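Long-range contacts in R.Ecl18kI (Enterobacter cloacae, PDB 2GB7), which cuts double-stranded DNA as a type II restriction endonuclease, recognising the sequence 5'-CCNGG-3' and cleaving ahead of its first cytosine: residues 25-29 against 126-130; 139-145 against 281-286; 158-164 against 176-182. The protein carries 1 engineered substitution. All coordinates share one frame. Numbering follows the deposited sequence.

From the N terminus, the chain runs through a largely helical loop that contact 1 closes when residues 126-130 of helix 102-134 return to residues 25-29. Contact 2 opens soon after, where strand 140-141 follows that helix, and closes when the end of helix 269-285 arrives. Contact 3, a strand pair joined by a short connection, is nested within this second loop, and strand 161-163 lies beside 140-141 in the same sheet, with Asp140 N 2.9 Å from Val162 O. Helix 102-134 ties all three together: Leu128 CD1 packs 3.7 Å from Ala181 CB, and Glu129 OE2 lies 3.3 Å from Val141 CG2. The rings of Phe25 and Tyr286 meet between contacts 1 and 2.

Contact 1 of 3, residues 25-29 against 126-130; sequences FALVY and SILEL
Two regular helical segments, 25-29 within helix 24-34 and 126-130 near the end of helix 102-134, pack with their local axes 9.8 Å apart and crossing at -49°. Both keep phi/psi near -60/-40, with i to i+4 bonds from Tyr29 N to Phe25 O (2.7 Å) and Leu130 N to Ser126 O (3.0 Å). CA atoms come nearest at Phe25-Ser126 (5.8 Å) and Val28-Ile127 (6.5 Å). Phe25 adopts chi1 t with chi2 near 85°, so that although its CA-CB bond points sideways the ring reaches across. Its edge meets the serine, Phe25 CD1 lying 3.3 Å from Ser126 OG, whose hydroxyl is hydrogen-bonded within its own helix to Lys122 O. Farther round the ring, Phe25 CE1 is 3.9 Å from Glu129 OE1 and Phe25 CZ is 4.4 Å from Leu130 CD2. This is packing of a helix near the N terminus on the long helix that leads into the PD-(D/E)XK nuclease sheet. One turn on, Val28 (chi1 t) has its CA-CB bond directed toward the other helix: Val28 CG2 touches Ser126 CB at 3.8 Å, and Val28 CG1 sits 3.8 Å from Ile127 CG1 and 3.6 Å from Leu130 CD1. Leu130 and Ile127 both use chi1 m, chi2 t. Tyr29 contributes little, its CA 4.3 Å from Leu130 CD1; its ring packs edge-to-face with Phe289 and its hydroxyl is hydrogen-bonded to Tyr291 N.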
loop_
_atom_site.group_PDB
_atom_site.type_symbol
_atom_site.label_atom_id
_atom_site.label_comp_id
_atom_site.label_asym_id
_atom_site.label_seq_id
_atom_site.Cartn_x
_atom_site.Cartn_y
_atom_site.Cartn_z
ATOM N N PHE F 25 -14.168 -5.946 -13.603
ATOM C CA PHE F 25 -14.972 -5.218 -14.594
ATOM C C PHE F 25 -16.257 -5.946 -14.970
ATOM O O PHE F 25 -17.314 -5.320 -15.112
ATOM C CB PHE F 25 -14.191 -4.906 -15.862
ATOM C CG PHE F 25 -14.956 -4.052 -16.806
ATOM C CD1 PHE F 25 -14.941 -2.666 -16.667
ATOM C CD2 PHE F 25 -15.749 -4.616 -17.800
ATOM C CE1 PHE F 25 -15.676 -1.860 -17.508
ATOM C CE2 PHE F 25 -16.481 -3.818 -18.642
ATOM C CZ PHE F 25 -16.453 -2.446 -18.500
ATOM N N ALA F 26 -16.167 -7.258 -15.160
ATOM C CA ALA F 26 -17.369 -8.044 -15.456
ATOM C C ALA F 26 -18.431 -7.886 -14.360
ATOM O O ALA F 26 -19.636 -7.820 -14.659
ATOM C CB ALA F 26 -17.009 -9.522 -15.627
ATOM N N LEU F 27 -17.998 -7.864 -13.092
ATOM C CA LEU F 27 -18.965 -7.742 -11.982
ATOM C C LEU F 27 -19.591 -6.366 -12.000
ATOM O O LEU F 27 -20.799 -6.213 -11.842
ATOM C CB LEU F 27 -18.307 -8.011 -10.615
ATOM C CG LEU F 27 -19.150 -7.733 -9.357
ATOM C CD1 LEU F 27 -20.414 -8.575 -9.362
ATOM C CD2 LEU F 27 -18.365 -7.979 -8.042
ATOM N N VAL F 28 -18.755 -5.359 -12.226
ATOM C CA VAL F 28 -19.256 -3.993 -12.302
ATOM C C VAL F 28 -20.219 -3.873 -13.477
ATOM O O VAL F 28 -21.281 -3.274 -13.351
ATOM C CB VAL F 28 -18.095 -2.954 -12.424
ATOM C CG1 VAL F 28 -18.654 -1.580 -12.804
ATOM C CG2 VAL F 28 -17.287 -2.842 -11.131
ATOM N N TYR F 29 -19.847 -4.434 -14.620
ATOM C CA TYR F 29 -20.714 -4.352 -15.808
ATOM C C TYR F 29 -22.042 -5.082 -15.577
ATOM O O TYR F 29 -23.103 -4.554 -15.908
ATOM C CB TYR F 29 -19.994 -4.894 -17.043
ATOM C CG TYR F 29 -20.796 -4.748 -18.324
ATOM C CD1 TYR F 29 -20.657 -3.622 -19.117
ATOM C CD2 TYR F 29 -21.686 -5.733 -18.734
ATOM C CE1 TYR F 29 -21.409 -3.481 -20.295
ATOM C CE2 TYR F 29 -22.426 -5.619 -19.905
ATOM C CZ TYR F 29 -22.283 -4.495 -20.687
ATOM O OH TYR F 29 -23.031 -4.383 -21.841
ATOM N N SER F 126 -13.570 0.880 -12.585
ATOM C CA SER F 126 -14.556 0.440 -13.573
ATOM C C SER F 126 -15.856 1.210 -13.392
ATOM O O SER F 126 -16.517 1.590 -14.356
ATOM C CB SER F 126 -14.810 -1.048 -13.426
ATOM O OG SER F 126 -13.636 -1.765 -13.740
ATOM N N ILE F 127 -16.238 1.405 -12.134
ATOM C CA ILE F 127 -17.447 2.187 -11.840
ATOM C C ILE F 127 -17.305 3.618 -12.398
ATOM O O ILE F 127 -18.237 4.187 -13.006
ATOM C CB ILE F 127 -17.704 2.221 -10.327
ATOM C CG1 ILE F 127 -18.159 0.818 -9.854
ATOM C CG2 ILE F 127 -18.759 3.323 -10.004
ATOM C CD1 ILE F 127 -18.155 0.690 -8.340
ATOM N N LEU F 128 -16.133 4.228 -12.225
ATOM C CA LEU F 128 -15.912 5.605 -12.743
ATOM C C LEU F 128 -15.827 5.656 -14.275
ATOM O O LEU F 128 -16.262 6.613 -14.907
ATOM C CB LEU F 128 -14.633 6.192 -12.117
ATOM C CG LEU F 128 -14.705 6.393 -10.590
ATOM C CD1 LEU F 128 -13.291 6.830 -10.062
ATOM C CD2 LEU F 128 -15.794 7.470 -10.284
ATOM N N GLU F 129 -15.290 4.581 -14.857
ATOM C CA GLU F 129 -15.222 4.450 -16.300
ATOM C C GLU F 129 -16.629 4.438 -16.881
ATOM O O GLU F 129 -16.950 5.221 -17.797
ATOM C CB GLU F 129 -14.548 3.123 -16.597
ATOM C CG GLU F 129 -14.357 2.828 -18.021
ATOM C CD GLU F 129 -13.581 1.543 -18.224
ATOM O OE1 GLU F 129 -13.001 1.014 -17.236
ATOM O OE2 GLU F 129 -13.550 1.087 -19.383
ATOM N N LEU F 130 -17.488 3.580 -16.339
ATOM C CA LEU F 130 -18.870 3.529 -16.824
ATOM C C LEU F 130 -19.643 4.819 -16.564
ATOM O O LEU F 130 -20.497 5.169 -17.346
ATOM C CB LEU F 130 -19.606 2.313 -16.242
ATOM C CG LEU F 130 -19.060 0.987 -16.776
ATOM C CD1 LEU F 130 -19.657 -0.178 -16.006
ATOM C CD2 LEU F 130 -19.377 0.809 -18.256
#

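Contact 2 of 3, residues 139-145 against 281-286; sequences VDVQGAI and KQIEKY
The amide of Gln282 bridges two neighbouring residues of an extended chain. Gln282 lies in the last turns of helix 269-285, and with chi1 m, chi2 t and chi3 near 87° its amide lies against residues 140 and 141: Gln282 NE2 donates to Asp140 OD1 (2.9 Å), and Val141 N donates to Gln282 OE1 (3.0 Å), both nearly linear. Several of these groups have further partners. Gln282 NE2 also reaches Ser278 O, Gln282 OE1 has a weak hydrogen bond with Tyr296 OH, Asp140 OD1 forms a salt bridge with Arg299, and Asp140 OD2 accepts from Val166 N and Ser278 OG.

After strand 140-141 the backbone folds into a type I turn closed by Ala144 N to Val141 O (2.9 Å), bringing Ala144 CA within 5.2 Å of Gln282 CA. Ala144 CB packs 3.7 Å from Tyr286 CE2, Tyr286 being where the chain leaves helical geometry, and Val141 CG1 is 3.7 Å from Tyr286 OH. Ala144 O, 3.0 Å from Lys285 CE, is buried without a polar partner. Ile145 CG1 lies 3.7 Å from Gln282 CD. Strand 140-141 is outermost in this chain's sheet, and here a helix side chain supplies the acceptor for its outward-facing amide, covering the edge of the nuclease sheet.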
loop_
_atom_site.group_PDB
_atom_site.type_symbol
_atom_site.label_atom_id
_atom_site.label_comp_id
_atom_site.label_asym_id
_atom_site.label_seq_id
_atom_site.Cartn_x
_atom_site.Cartn_y
_atom_site.Cartn_z
ATOM N N VAL F 139 -13.569 9.389 -23.271
ATOM C CA VAL F 139 -12.403 9.033 -22.482
ATOM C C VAL F 139 -11.701 7.826 -23.078
ATOM O O VAL F 139 -12.326 6.926 -23.682
ATOM C CB VAL F 139 -12.718 8.727 -20.999
ATOM C CG1 VAL F 139 -13.272 9.958 -20.288
ATOM C CG2 VAL F 139 -13.681 7.493 -20.874
ATOM N N ASP F 140 -10.388 7.842 -22.934
ATOM C CA ASP F 140 -9.603 6.650 -23.103
ATOM C C ASP F 140 -9.334 6.084 -21.735
ATOM O O ASP F 140 -9.095 6.819 -20.770
ATOM C CB ASP F 140 -8.282 6.924 -23.819
ATOM C CG ASP F 140 -8.453 7.093 -25.322
ATOM O OD1 ASP F 140 -9.588 6.941 -25.829
ATOM O OD2 ASP F 140 -7.457 7.423 -26.009
ATOM N N VAL F 141 -9.364 4.761 -21.670
ATOM C CA VAL F 141 -9.154 4.046 -20.442
ATOM C C VAL F 141 -7.754 3.442 -20.532
ATOM O O VAL F 141 -7.492 2.575 -21.364
ATOM C CB VAL F 141 -10.203 2.935 -20.278
ATOM C CG1 VAL F 141 -9.992 2.159 -18.962
ATOM C CG2 VAL F 141 -11.605 3.527 -20.373
ATOM N N GLN F 142 -6.843 3.931 -19.700
ATOM C CA GLN F 142 -5.449 3.474 -19.740
ATOM C C GLN F 142 -5.249 1.945 -19.656
ATOM O O GLN F 142 -4.321 1.408 -20.260
ATOM C CB GLN F 142 -4.584 4.340 -18.821
ATOM C CG GLN F 142 -4.331 5.742 -19.389
ATOM C CD GLN F 142 -3.118 5.819 -20.310
ATOM O OE1 GLN F 142 -2.616 6.907 -20.587
ATOM N NE2 GLN F 142 -2.648 4.670 -20.792
ATOM N N GLY F 143 -6.111 1.242 -18.934
ATOM C CA GLY F 143 -6.001 -0.215 -18.883
ATOM C C GLY F 143 -6.458 -0.947 -20.138
ATOM O O GLY F 143 -6.478 -2.184 -20.158
ATOM N N ALA F 144 -6.811 -0.194 -21.183
ATOM C CA ALA F 144 -7.490 -0.750 -22.352
ATOM C C ALA F 144 -6.810 -0.486 -23.697
ATOM O O ALA F 144 -7.221 -1.049 -24.711
ATOM C CB ALA F 144 -8.945 -0.271 -22.390
ATOM N N ILE F 145 -5.800 0.383 -23.721
ATOM C CA ILE F 145 -5.170 0.785 -24.984
ATOM C C ILE F 145 -3.879 0.005 -25.289
ATOM O O ILE F 145 -3.631 -1.066 -24.719
ATOM C CB ILE F 145 -4.898 2.313 -25.032
ATOM C CG1 ILE F 145 -6.183 3.100 -24.753
ATOM C CG2 ILE F 145 -4.303 2.715 -26.388
ATOM C CD1 ILE F 145 -5.947 4.539 -24.362
ATOM N N LYS F 281 -8.764 -0.392 -30.565
ATOM C CA LYS F 281 -8.034 -1.119 -29.530
ATOM C C LYS F 281 -8.871 -1.324 -28.267
ATOM O O LYS F 281 -8.910 -2.407 -27.677
ATOM C CB LYS F 281 -6.797 -0.301 -29.175
ATOM C CG LYS F 281 -5.720 -1.019 -28.422
ATOM C CD LYS F 281 -4.520 -1.295 -29.315
ATOM C CE LYS F 281 -3.857 0.005 -29.781
ATOM N NZ LYS F 281 -2.592 -0.265 -30.532
ATOM N N GLN F 282 -9.555 -0.273 -27.845
ATOM C CA GLN F 282 -10.376 -0.364 -26.646
ATOM C C GLN F 282 -11.628 -1.208 -26.860
ATOM O O GLN F 282 -12.021 -1.948 -25.966
ATOM C CB GLN F 282 -10.729 1.030 -26.142
ATOM C CG GLN F 282 -9.506 1.773 -25.616
ATOM C CD GLN F 282 -9.808 3.221 -25.358
ATOM O OE1 GLN F 282 -10.276 3.592 -24.271
ATOM N NE2 GLN F 282 -9.540 4.058 -26.345
ATOM N N ILE F 283 -12.222 -1.141 -28.051
ATOM C CA ILE F 283 -13.365 -2.005 -28.375
ATOM C C ILE F 283 -12.966 -3.484 -28.253
ATOM O O ILE F 283 -13.771 -4.315 -27.807
ATOM C CB ILE F 283 -13.959 -1.727 -29.769
ATOM C CG1 ILE F 283 -14.635 -0.358 -29.814
ATOM C CG2 ILE F 283 -14.987 -2.806 -30.145
ATOM C CD1 ILE F 283 -14.903 0.141 -31.237
ATOM N N GLU F 284 -11.721 -3.791 -28.620
ATOM C CA GLU F 284 -11.184 -5.149 -28.496
ATOM C C GLU F 284 -11.168 -5.599 -27.052
ATOM O O GLU F 284 -11.598 -6.710 -26.741
ATOM C CB GLU F 284 -9.763 -5.205 -29.040
ATOM C CG GLU F 284 -9.197 -6.601 -29.268
ATOM C CD GLU F 284 -8.024 -6.554 -30.224
ATOM O OE1 GLU F 284 -7.282 -5.557 -30.185
ATOM O OE2 GLU F 284 -7.843 -7.497 -31.021
ATOM N N LYS F 285 -10.649 -4.727 -26.186
ATOM C CA LYS F 285 -10.558 -4.985 -24.752
ATOM C C LYS F 285 -11.937 -5.250 -24.173
ATOM O O LYS F 285 -12.102 -6.118 -23.327
ATOM C CB LYS F 285 -9.884 -3.808 -24.024
ATOM C CG LYS F 285 -8.347 -3.870 -23.921
ATOM C CD LYS F 285 -7.652 -4.180 -25.262
ATOM C CE LYS F 285 -6.178 -3.815 -25.264
ATOM N NZ LYS F 285 -5.666 -3.888 -26.664
ATOM N N TYR F 286 -12.938 -4.518 -24.661
ATOM C CA TYR F 286 -14.302 -4.602 -24.122
ATOM C C TYR F 286 -15.261 -5.346 -25.041
ATOM O O TYR F 286 -16.485 -5.163 -24.977
ATOM C CB TYR F 286 -14.818 -3.183 -23.810
ATOM C CG TYR F 286 -14.041 -2.564 -22.681
ATOM C CD1 TYR F 286 -14.070 -3.137 -21.401
ATOM C CD2 TYR F 286 -13.239 -1.456 -22.887
ATOM C CE1 TYR F 286 -13.352 -2.593 -20.357
ATOM C CE2 TYR F 286 -12.501 -0.908 -21.839
ATOM C CZ TYR F 286 -12.577 -1.478 -20.581
ATOM O OH TYR F 286 -11.858 -0.949 -19.543
#

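Contact 3 of 3, residues 158-164 against 176-182. With nucleotides of chain B.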
loop_
_atom_site.group_PDB
_atom_site.type_symbol
_atom_site.label_atom_id
_atom_site.label_comp_id
_atom_site.label_asym_id
_atom_site.label_seq_id
_atom_site.Cartn_x
_atom_site.Cartn_y
_atom_site.Cartn_z
ATOM N N LEU F 158 -0.869 5.608 -13.035
ATOM C CA LEU F 158 -1.927 5.783 -12.025
ATOM C C LEU F 158 -3.098 6.669 -12.580
ATOM O O LEU F 158 -4.131 6.819 -11.926
ATOM C CB LEU F 158 -1.248 6.247 -10.719
ATOM C CG LEU F 158 -1.647 7.538 -10.011
ATOM C CD1 LEU F 158 -0.740 7.783 -8.813
ATOM C CD2 LEU F 158 -1.632 8.720 -10.952
ATOM N N VAL F 159 -2.921 7.206 -13.779
ATOM C CA VAL F 159 -4.042 7.894 -14.425
ATOM C C VAL F 159 -4.920 6.811 -14.991
ATOM O O VAL F 159 -4.423 5.905 -15.686
ATOM C CB VAL F 159 -3.577 8.738 -15.585
ATOM C CG1 VAL F 159 -4.825 9.303 -16.343
ATOM C CG2 VAL F 159 -2.642 9.825 -15.093
ATOM N N ASP F 160 -6.203 6.859 -14.653
ATOM C CA ASP F 160 -7.169 5.859 -15.105
ATOM C C ASP F 160 -7.921 6.271 -16.358
ATOM O O ASP F 160 -8.158 5.438 -17.232
ATOM C CB ASP F 160 -8.162 5.601 -14.002
ATOM C CG ASP F 160 -7.509 4.916 -12.828
ATOM O OD1 ASP F 160 -6.702 3.954 -13.041
ATOM O OD2 ASP F 160 -7.730 5.366 -11.693
ATOM N N LEU F 161 -8.320 7.542 -16.410
ATOM C CA LEU F 161 -9.118 8.057 -17.531
ATOM C C LEU F 161 -8.522 9.326 -18.081
ATOM O O LEU F 161 -8.075 10.179 -17.327
ATOM C CB LEU F 161 -10.523 8.376 -17.061
ATOM C CG LEU F 161 -11.272 7.195 -16.447
ATOM C CD1 LEU F 161 -12.500 7.628 -15.709
ATOM C CD2 LEU F 161 -11.575 6.115 -17.496
ATOM N N VAL F 162 -8.522 9.425 -19.404
ATOM C CA VAL F 162 -7.976 10.572 -20.100
ATOM C C VAL F 162 -9.056 11.115 -21.042
ATOM O O VAL F 162 -9.487 10.418 -21.959
ATOM C CB VAL F 162 -6.783 10.167 -20.961
ATOM C CG1 VAL F 162 -6.204 11.387 -21.693
ATOM C CG2 VAL F 162 -5.682 9.433 -20.123
ATOM N N MET F 163 -9.481 12.344 -20.812
ATOM C CA MET F 163 -10.533 12.978 -21.616
ATOM C C MET F 163 -9.833 14.026 -22.482
ATOM O O MET F 163 -9.197 14.937 -21.945
ATOM C CB MET F 163 -11.524 13.656 -20.661
ATOM C CG MET F 163 -12.869 14.083 -21.217
ATOM S SD MET F 163 -12.755 15.332 -22.532
ATOM C CE MET F 163 -12.092 16.720 -21.634
ATOM N N PRO F 164 -10.021 13.974 -23.815
ATOM C CA PRO F 164 -10.859 13.051 -24.593
ATOM C C PRO F 164 -10.173 11.790 -25.049
ATOM O O PRO F 164 -10.831 10.850 -25.538
ATOM C CB PRO F 164 -11.257 13.912 -25.796
ATOM C CG PRO F 164 -9.952 14.704 -26.084
ATOM C CD PRO F 164 -9.429 15.028 -24.669
ATOM N N THR F 176 -7.826 19.137 -21.707
ATOM C CA THR F 176 -7.996 17.741 -21.325
ATOM C C THR F 176 -8.303 17.603 -19.826
ATOM O O THR F 176 -8.188 18.570 -19.019
ATOM C CB THR F 176 -6.767 16.867 -21.686
ATOM O OG1 THR F 176 -5.650 17.306 -20.909
ATOM C CG2 THR F 176 -6.411 16.959 -23.206
ATOM N N MET F 177 -8.699 16.396 -19.447
ATOM C CA MET F 177 -8.919 16.121 -18.019
ATOM C C MET F 177 -8.348 14.747 -17.739
ATOM O O MET F 177 -8.542 13.825 -18.538
ATOM C CB MET F 177 -10.412 16.144 -17.652
ATOM C CG MET F 177 -10.610 15.742 -16.209
ATOM S SD MET F 177 -12.342 15.850 -15.710
ATOM C CE MET F 177 -12.580 17.522 -16.082
ATOM N N LEU F 178 -7.614 14.618 -16.628
ATOM C CA LEU F 178 -7.077 13.344 -16.190
ATOM C C LEU F 178 -7.646 13.008 -14.844
ATOM O O LEU F 178 -7.712 13.865 -13.968
ATOM C CB LEU F 178 -5.549 13.408 -16.028
ATOM C CG LEU F 178 -4.764 13.804 -17.285
ATOM C CD1 LEU F 178 -3.295 13.836 -16.948
ATOM C CD2 LEU F 178 -5.041 12.854 -18.427
ATOM N N ILE F 179 -8.029 11.753 -14.701
ATOM C CA ILE F 179 -8.617 11.252 -13.458
ATOM C C ILE F 179 -7.877 10.029 -12.944
ATOM O O ILE F 179 -7.686 9.059 -13.693
ATOM C CB ILE F 179 -10.105 10.892 -13.651
ATOM C CG1 ILE F 179 -10.879 12.093 -14.216
ATOM C CG2 ILE F 179 -10.713 10.375 -12.324
ATOM C CD1 ILE F 179 -12.264 11.720 -14.793
ATOM N N SER F 180 -7.471 10.101 -11.680
ATOM C CA SER F 180 -6.911 8.949 -10.921
ATOM C C SER F 180 -7.912 8.570 -9.830
ATOM O O SER F 180 -8.807 9.372 -9.505
ATOM C CB SER F 180 -5.586 9.347 -10.250
ATOM O OG SER F 180 -5.056 8.236 -9.502
ATOM N N ALA F 181 -7.817 7.338 -9.327
ATOM C CA ALA F 181 -8.778 6.928 -8.310
ATOM C C ALA F 181 -8.059 6.061 -7.273
ATOM O O ALA F 181 -7.242 5.246 -7.648
ATOM C CB ALA F 181 -9.853 6.139 -8.955
ATOM N N LYS F 182 -8.374 6.287 -5.999
ATOM C CA LYS F 182 -7.880 5.503 -4.884
ATOM C C LYS F 182 -9.034 5.392 -3.923
ATOM O O LYS F 182 -9.527 6.412 -3.474
ATOM C CB LYS F 182 -6.707 6.230 -4.198
ATOM C CG LYS F 182 -5.447 6.229 -5.061
ATOM C CD LYS F 182 -4.276 6.836 -4.308
ATOM C CE LYS F 182 -3.027 6.877 -5.222
ATOM N NZ LYS F 182 -2.673 5.534 -5.789
ATOM P P DC B 4 -6.798 1.648 -4.881
ATOM O OP1 DC B 4 -8.172 2.188 -5.020
ATOM O OP2 DC B 4 -5.634 2.577 -4.866
ATOM O "O5'" DC B 4 -6.720 0.761 -3.560
ATOM C "C5'" DC B 4 -7.618 -0.320 -3.360
ATOM C "C4'" DC B 4 -7.285 -1.034 -2.071
ATOM O "O4'" DC B 4 -5.982 -1.654 -2.201
ATOM C "C3'" DC B 4 -7.215 -0.132 -0.838
ATOM O "O3'" DC B 4 -7.759 -0.810 0.298
ATOM C "C2'" DC B 4 -5.723 0.078 -0.642
ATOM C "C1'" DC B 4 -5.137 -1.234 -1.142
ATOM N N1 DC B 4 -3.773 -1.105 -1.674
ATOM C C2 DC B 4 -2.789 -2.029 -1.276
ATOM O O2 DC B 4 -3.110 -2.987 -0.558
ATOM N N3 DC B 4 -1.516 -1.852 -1.693
ATOM C C4 DC B 4 -1.206 -0.816 -2.482
ATOM N N4 DC B 4 0.079 -0.649 -2.818
ATOM C C5 DC B 4 -2.195 0.102 -2.945
ATOM C C6 DC B 4 -3.453 -0.079 -2.520
ATOM P P DC B 3 -2.638 2.622 -8.872
ATOM O OP1 DC B 3 -3.669 3.474 -9.518
ATOM O OP2 DC B 3 -1.609 3.240 -7.985
ATOM O "O5'" DC B 3 -3.411 1.476 -8.089
ATOM C "C5'" DC B 3 -4.365 0.688 -8.792
ATOM C "C4'" DC B 3 -5.052 -0.260 -7.843
ATOM O "O4'" DC B 3 -4.224 -1.438 -7.680
ATOM C "C3'" DC B 3 -5.197 0.364 -6.460
ATOM O "O3'" DC B 3 -6.532 0.584 -6.046
ATOM C "C2'" DC B 3 -4.488 -0.578 -5.509
ATOM C "C1'" DC B 3 -4.181 -1.828 -6.312
ATOM N N1 DC B 3 -2.808 -2.254 -6.003
ATOM C C2 DC B 3 -2.595 -3.493 -5.396
ATOM O O2 DC B 3 -3.568 -4.224 -5.168
ATOM N N3 DC B 3 -1.334 -3.860 -5.067
ATOM C C4 DC B 3 -0.314 -3.039 -5.319
ATOM N N4 DC B 3 0.917 -3.435 -4.974
ATOM C C5 DC B 3 -0.504 -1.773 -5.941
ATOM C C6 DC B 3 -1.753 -1.428 -6.273
#
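The apolar centre of this antiparallel strand pair has two sides. On one, Leu161 CD1 lies 4.2 Å from Ile179 CD1 and Met163 CB 4.1 Å from Met177 CB; on the other, Leu178 CD2 packs against Val162 CG1 (3.8 Å) and Val159 CG1 (4.1 Å). Between them runs the backbone pairing: Met163 and Met177 exchange two hydrogen bonds of 2.9 Å (N to O each way), and Ile179 N donates to Leu161 O (3.1 Å). Ile179 O accepts from both Asp160 N (2.8 Å) and Leu161 N (3.2 Å), a classic beta bulge. Beyond it Ser180 OG donates to Leu158 O (3.0 Å). At the DNA end Lys182 NZ is 3.3 Å from OP2 of DC3 of chain B and forms a salt bridge with Glu191. Asp160, in the bulge, and Lys182, close to the ends of adjacent strands, are consistent with the active-site layout of PD-(D/E)XK nucleases. Strands 140-141 and 204-207 flank the pair, and helices 102-134 and 248-259 cover the face bearing Leu161, Met163, Met177 and Ile179.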